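PDB 7A56: envelopment polyprotein from Bovine Schmallenberg virus BH80/Germany/2011, which probably drives fusion of the viral envelope with a host-cell membrane during entry, its Gc part acting as a class II fusion glycoprotein, here in the postfusion conformation. Local coordinates for residues 375-380 against 424-429; 48-53 against 403-408. All coordinates share one frame; numbering follows the deposited sequence.

Contact 1: 375-380 against 424-429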
loop_
_atom_site.group_PDB
_atom_site.type_symbol
_atom_site.label_atom_id
_atom_site.label_comp_id
_atom_site.label_asym_id
_atom_site.label_seq_id
_atom_site.Cartn_x
_atom_site.Cartn_y
_atom_site.Cartn_z
ATOM N N CYS A 375 6.025 -24.013 9.102
ATOM C CA CYS A 375 7.275 -24.719 9.377
ATOM C C CYS A 375 7.993 -24.083 10.557
ATOM O O CYS A 375 8.183 -22.866 10.588
ATOM C CB CYS A 375 8.210 -24.721 8.157
ATOM S SG CYS A 375 7.574 -25.640 6.702
ATOM N N ALA A 376 8.382 -24.914 11.525
ATOM C CA ALA A 376 9.343 -24.548 12.562
ATOM C C ALA A 376 10.739 -25.012 12.151
ATOM O O ALA A 376 10.958 -26.195 11.870
ATOM C CB ALA A 376 8.959 -25.172 13.907
ATOM N N LEU A 377 11.676 -24.088 12.136
ATOM C CA LEU A 377 13.074 -24.369 11.867
ATOM C C LEU A 377 13.896 -24.152 13.133
ATOM O O LEU A 377 13.697 -23.164 13.860
ATOM C CB LEU A 377 13.594 -23.459 10.744
ATOM C CG LEU A 377 13.183 -23.812 9.303
ATOM C CD1 LEU A 377 11.711 -23.557 9.042
ATOM C CD2 LEU A 377 14.003 -23.012 8.304
ATOM N N LYS A 378 14.851 -25.049 13.370
ATOM C CA LYS A 378 15.968 -24.760 14.266
ATOM C C LYS A 378 17.228 -24.505 13.432
ATOM O O LYS A 378 17.678 -25.397 12.692
ATOM C CB LYS A 378 16.186 -25.900 15.263
ATOM C CG LYS A 378 15.059 -26.050 16.281
ATOM C CD LYS A 378 15.621 -26.366 17.656
ATOM C CE LYS A 378 14.520 -26.726 18.637
ATOM N NZ LYS A 378 14.158 -28.183 18.632
ATOM N N LEU A 379 17.788 -23.302 13.585
ATOM C CA LEU A 379 18.929 -22.793 12.817
ATOM C C LEU A 379 20.124 -22.566 13.725
ATOM O O LEU A 379 19.967 -22.067 14.846
ATOM C CB LEU A 379 18.652 -21.446 12.147
ATOM C CG LEU A 379 17.626 -21.401 11.039
ATOM C CD1 LEU A 379 17.849 -20.168 10.218
ATOM C CD2 LEU A 379 17.732 -22.654 10.205
ATOM N N SER A 380 21.313 -22.893 13.213
ATOM C CA SER A 380 22.594 -22.482 13.791
ATOM C C SER A 380 23.270 -21.486 12.851
ATOM O O SER A 380 23.155 -21.593 11.629
ATOM C CB SER A 380 23.515 -23.677 14.034
ATOM O OG SER A 380 23.118 -24.379 15.189
ATOM N N VAL A 424 13.555 -26.253 2.018
ATOM C CA VAL A 424 13.795 -24.877 2.424
ATOM C C VAL A 424 15.303 -24.663 2.481
ATOM O O VAL A 424 16.051 -25.519 2.970
ATOM C CB VAL A 424 13.165 -24.526 3.792
ATOM C CG1 VAL A 424 13.613 -23.125 4.226
ATOM C CG2 VAL A 424 11.611 -24.631 3.763
ATOM N N SER A 425 15.745 -23.509 1.991
ATOM C CA SER A 425 17.145 -23.127 2.104
ATOM C C SER A 425 17.209 -21.780 2.798
ATOM O O SER A 425 16.340 -20.917 2.589
ATOM C CB SER A 425 17.845 -23.107 0.718
ATOM O OG SER A 425 17.552 -21.943 -0.045
ATOM N N VAL A 426 18.225 -21.614 3.647
ATOM C CA VAL A 426 18.519 -20.341 4.308
ATOM C C VAL A 426 20.021 -20.060 4.145
ATOM O O VAL A 426 20.846 -20.829 4.637
ATOM C CB VAL A 426 18.143 -20.396 5.795
ATOM C CG1 VAL A 426 18.434 -19.053 6.453
ATOM C CG2 VAL A 426 16.634 -20.812 5.947
ATOM N N CYS A 427 20.366 -18.957 3.491
ATOM C CA CYS A 427 21.764 -18.717 3.056
ATOM C C CYS A 427 22.170 -19.968 2.266
ATOM O O CYS A 427 21.433 -20.430 1.385
ATOM C CB CYS A 427 22.647 -18.375 4.263
ATOM S SG CYS A 427 22.764 -16.583 4.769
ATOM N N SER A 428 23.291 -20.600 2.552
ATOM C CA SER A 428 23.624 -21.770 1.753
ATOM C C SER A 428 23.106 -23.085 2.359
ATOM O O SER A 428 23.347 -24.146 1.782
ATOM C CB SER A 428 25.146 -21.824 1.514
ATOM O OG SER A 428 25.817 -22.091 2.727
ATOM N N ALA A 429 22.361 -23.048 3.465
ATOM C CA ALA A 429 21.923 -24.284 4.109
ATOM C C ALA A 429 20.611 -24.765 3.502
ATOM O O ALA A 429 19.764 -23.970 3.106
ATOM C CB ALA A 429 21.755 -24.084 5.617
#
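The core of a β-sandwich, consistent with the immunoglobulin-like domain III of class II fusion proteins, is where Leu377 and Leu379 of strand 373-381 meet Val424 and Val426 of strand 422-426. Each strand belongs to a different four-stranded antiparallel sheet, and the spacing fits two packed layers: the axes of 375-380 and 424-426 approach to 10.4 Å, with their N-to-C directions 31° apart. Only apolar carbons meet across this gap, a clear illustration of how a sandwich is filled by every second residue of each facing strand.

Leu377 makes the central fit. Its CD2 methyl rests against both valines, 4.1 Å from CG1 of Val424 and 4.2 Å from CG2 of Val426. The second of these meetings is tip to tip, the two side chains extending toward each other, whereas Leu377 and Val424 cross obliquely. Further along, CD1 of Leu379 comes to 4.0 Å from CG1 of Val426, so that the two branches of this one valine serve two different leucines. The torsion of Val426 explains the division of labour: with CG1 trans to the backbone N (chi1 -179°), that branch lies beside the carbonyl carbon and CG2 beside the N.

Ile358 and Ile361 of strand 356-365 add to the packing, the first touching Leu379 and Val426 and the second Val424. Cys375-Cys363 joins strand 373-381 to 356-365 within one sheet, and Cys427-Cys387 joins the turn after strand 422-426 to strand 385-391 of the other.

Beyond Val426 the chain reverses in a type II' β-turn, the two-residue connection of a hairpin. Cys427 occupies its first corner with a positive phi of 53°, and the turn is closed by Ala429 N donating to Val426 O and by Val426 N donating to Ala429 O, each at 2.9 Å.

Contact 2: 48-53 against 403-408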
loop_
_atom_site.group_PDB
_atom_site.type_symbol
_atom_site.label_atom_id
_atom_site.label_comp_id
_atom_site.label_asym_id
_atom_site.label_seq_id
_atom_site.Cartn_x
_atom_site.Cartn_y
_atom_site.Cartn_z
ATOM N N ASN A 48 30.004 -6.815 24.623
ATOM C CA ASN A 48 29.611 -8.222 24.734
ATOM C C ASN A 48 28.479 -8.577 23.772
ATOM O O ASN A 48 27.560 -9.327 24.124
ATOM C CB ASN A 48 29.214 -8.599 26.165
ATOM C CG ASN A 48 29.433 -10.067 26.429
ATOM O OD1 ASN A 48 30.390 -10.638 25.906
ATOM N ND2 ASN A 48 28.543 -10.697 27.192
ATOM N N LEU A 49 28.529 -8.020 22.560
ATOM C CA LEU A 49 27.543 -8.397 21.563
ATOM C C LEU A 49 27.875 -9.764 20.954
ATOM O O LEU A 49 29.017 -10.194 20.989
ATOM C CB LEU A 49 27.461 -7.333 20.485
ATOM C CG LEU A 49 26.863 -5.969 20.851
ATOM C CD1 LEU A 49 26.754 -5.014 19.636
ATOM C CD2 LEU A 49 25.461 -6.119 21.467
ATOM N N PRO A 50 26.886 -10.484 20.421
ATOM C CA PRO A 50 27.181 -11.691 19.631
ATOM C C PRO A 50 28.104 -11.409 18.451
ATOM O O PRO A 50 28.332 -10.254 18.049
ATOM C CB PRO A 50 25.808 -12.132 19.110
ATOM C CG PRO A 50 24.820 -11.437 19.963
ATOM C CD PRO A 50 25.447 -10.166 20.424
ATOM N N ALA A 51 28.598 -12.512 17.860
ATOM C CA ALA A 51 29.509 -12.441 16.706
ATOM C C ALA A 51 28.860 -11.674 15.564
ATOM O O ALA A 51 27.658 -11.822 15.302
ATOM C CB ALA A 51 29.882 -13.857 16.229
ATOM N N ILE A 52 29.638 -10.788 14.936
ATOM C CA ILE A 52 29.156 -9.991 13.811
ATOM C C ILE A 52 30.256 -10.104 12.764
ATOM O O ILE A 52 31.332 -9.491 12.904
ATOM C CB ILE A 52 28.861 -8.523 14.189
ATOM C CG1 ILE A 52 27.741 -8.399 15.259
ATOM C CG2 ILE A 52 28.479 -7.655 12.951
ATOM C CD1 ILE A 52 27.992 -7.166 16.137
ATOM N N ILE A 53 30.005 -10.916 11.744
ATOM C CA ILE A 53 30.952 -11.215 10.667
ATOM C C ILE A 53 30.282 -10.781 9.360
ATOM O O ILE A 53 29.250 -11.365 8.968
ATOM C CB ILE A 53 31.317 -12.705 10.654
ATOM C CG1 ILE A 53 31.909 -13.131 12.016
ATOM C CG2 ILE A 53 32.351 -12.961 9.512
ATOM C CD1 ILE A 53 32.139 -14.602 12.143
ATOM N N ASP A 403 20.413 -15.120 13.941
ATOM C CA ASP A 403 20.847 -14.610 15.229
ATOM C C ASP A 403 21.408 -15.784 16.017
ATOM O O ASP A 403 20.708 -16.777 16.214
ATOM C CB ASP A 403 19.644 -13.942 15.919
ATOM C CG ASP A 403 19.922 -13.463 17.353
ATOM O OD1 ASP A 403 21.080 -13.322 17.765
ATOM O OD2 ASP A 403 18.937 -13.207 18.078
ATOM N N PRO A 404 22.690 -15.744 16.401
ATOM C CA PRO A 404 23.217 -16.759 17.320
ATOM C C PRO A 404 22.438 -16.911 18.619
ATOM O O PRO A 404 22.571 -17.948 19.251
ATOM C CB PRO A 404 24.648 -16.270 17.610
ATOM C CG PRO A 404 24.991 -15.362 16.480
ATOM C CD PRO A 404 23.689 -14.727 16.054
ATOM N N MET A 405 21.729 -15.888 19.096
ATOM C CA MET A 405 21.045 -15.981 20.381
ATOM C C MET A 405 19.625 -16.485 20.203
ATOM O O MET A 405 18.881 -16.554 21.189
ATOM C CB MET A 405 20.980 -14.620 21.101
ATOM C CG MET A 405 22.295 -13.876 21.276
ATOM S SD MET A 405 23.347 -14.887 22.291
ATOM C CE MET A 405 22.483 -15.008 23.822
ATOM N N GLN A 406 19.225 -16.788 18.969
ATOM C CA GLN A 406 17.897 -17.362 18.714
ATOM C C GLN A 406 18.028 -18.650 17.908
ATOM O O GLN A 406 18.652 -18.657 16.850
ATOM C CB GLN A 406 16.998 -16.353 17.971
ATOM C CG GLN A 406 15.566 -16.846 17.728
ATOM C CD GLN A 406 14.641 -15.751 17.227
ATOM O OE1 GLN A 406 14.684 -14.602 17.712
ATOM N NE2 GLN A 406 13.773 -16.104 16.257
ATOM N N SER A 407 17.414 -19.730 18.392
ATOM C CA SER A 407 17.531 -20.996 17.685
ATOM C C SER A 407 16.274 -21.377 16.916
ATOM O O SER A 407 16.370 -22.101 15.922
ATOM C CB SER A 407 17.877 -22.113 18.665
ATOM O OG SER A 407 16.695 -22.761 19.079
ATOM N N GLU A 408 15.111 -20.897 17.348
ATOM C CA GLU A 408 13.828 -21.282 16.769
ATOM C C GLU A 408 13.307 -20.164 15.872
ATOM O O GLU A 408 13.306 -18.988 16.263
ATOM C CB GLU A 408 12.827 -21.614 17.879
ATOM C CG GLU A 408 13.165 -22.906 18.584
ATOM C CD GLU A 408 12.151 -23.270 19.656
ATOM O OE1 GLU A 408 11.129 -22.550 19.800
ATOM O OE2 GLU A 408 12.373 -24.287 20.355
#
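The backbone N of Met405, whose side chain packs on Pro50, donates to Asp403 OD1 at 3.0 Å, nearly straight at 165° but arriving from above the carboxylate plane. Gln406 N adds a bond to Asp403 O at 3.1 Å. The first bond makes an Asx turn; the second closes the type I β-turn from Asp403 to Gln406, and the two hold the turn whose corner residues, Pro404 and Met405, meet Pro50.

The loop after strand 399-402 leads into strand 408-414 of the probable domain III, whereas 48-53 follows the short strand 44-46 near the N terminus; the pair therefore illustrates a loop-to-loop contact between parts of the chain that are far apart in sequence. Pro50 supplies the opposing surface. Its CG lies 3.7 Å from CG of Met405, the two side chains crossing at about a right angle, and its CB is 4.2 Å from CG of Pro404. A chi1 of -53° sets CG of Met405 opposite its carbonyl carbon, where it meets the Pro50 ring. Pro50 and Met405 each also touch a crystal neighbour. Ile384 touches both prolines, and Thr383 OG1 accepts a hydrogen bond from Ile53 N.

Contacts 1 and 2 touch through segment 375-380 of the first and 403-408 of the second; their centres are about 15 Å apart. The joint is a probable backbone hydrogen bond from Leu379 N to Ser407 O, at 3.0 Å, where loop 403-408 leads into the strand that pairs with 373-381. Lys378, on the opposite side of its strand from the buried leucines, packs its CE 3.7 Å from Glu408 OE2. Contact 1 thus fills the inside of the sandwich, while contact 2, at the surface, sets a loop of the same sandwich against loop 48-53 of the N-terminal part. Their segments alternate along the chain, 48-53 coming first and 424-429 last.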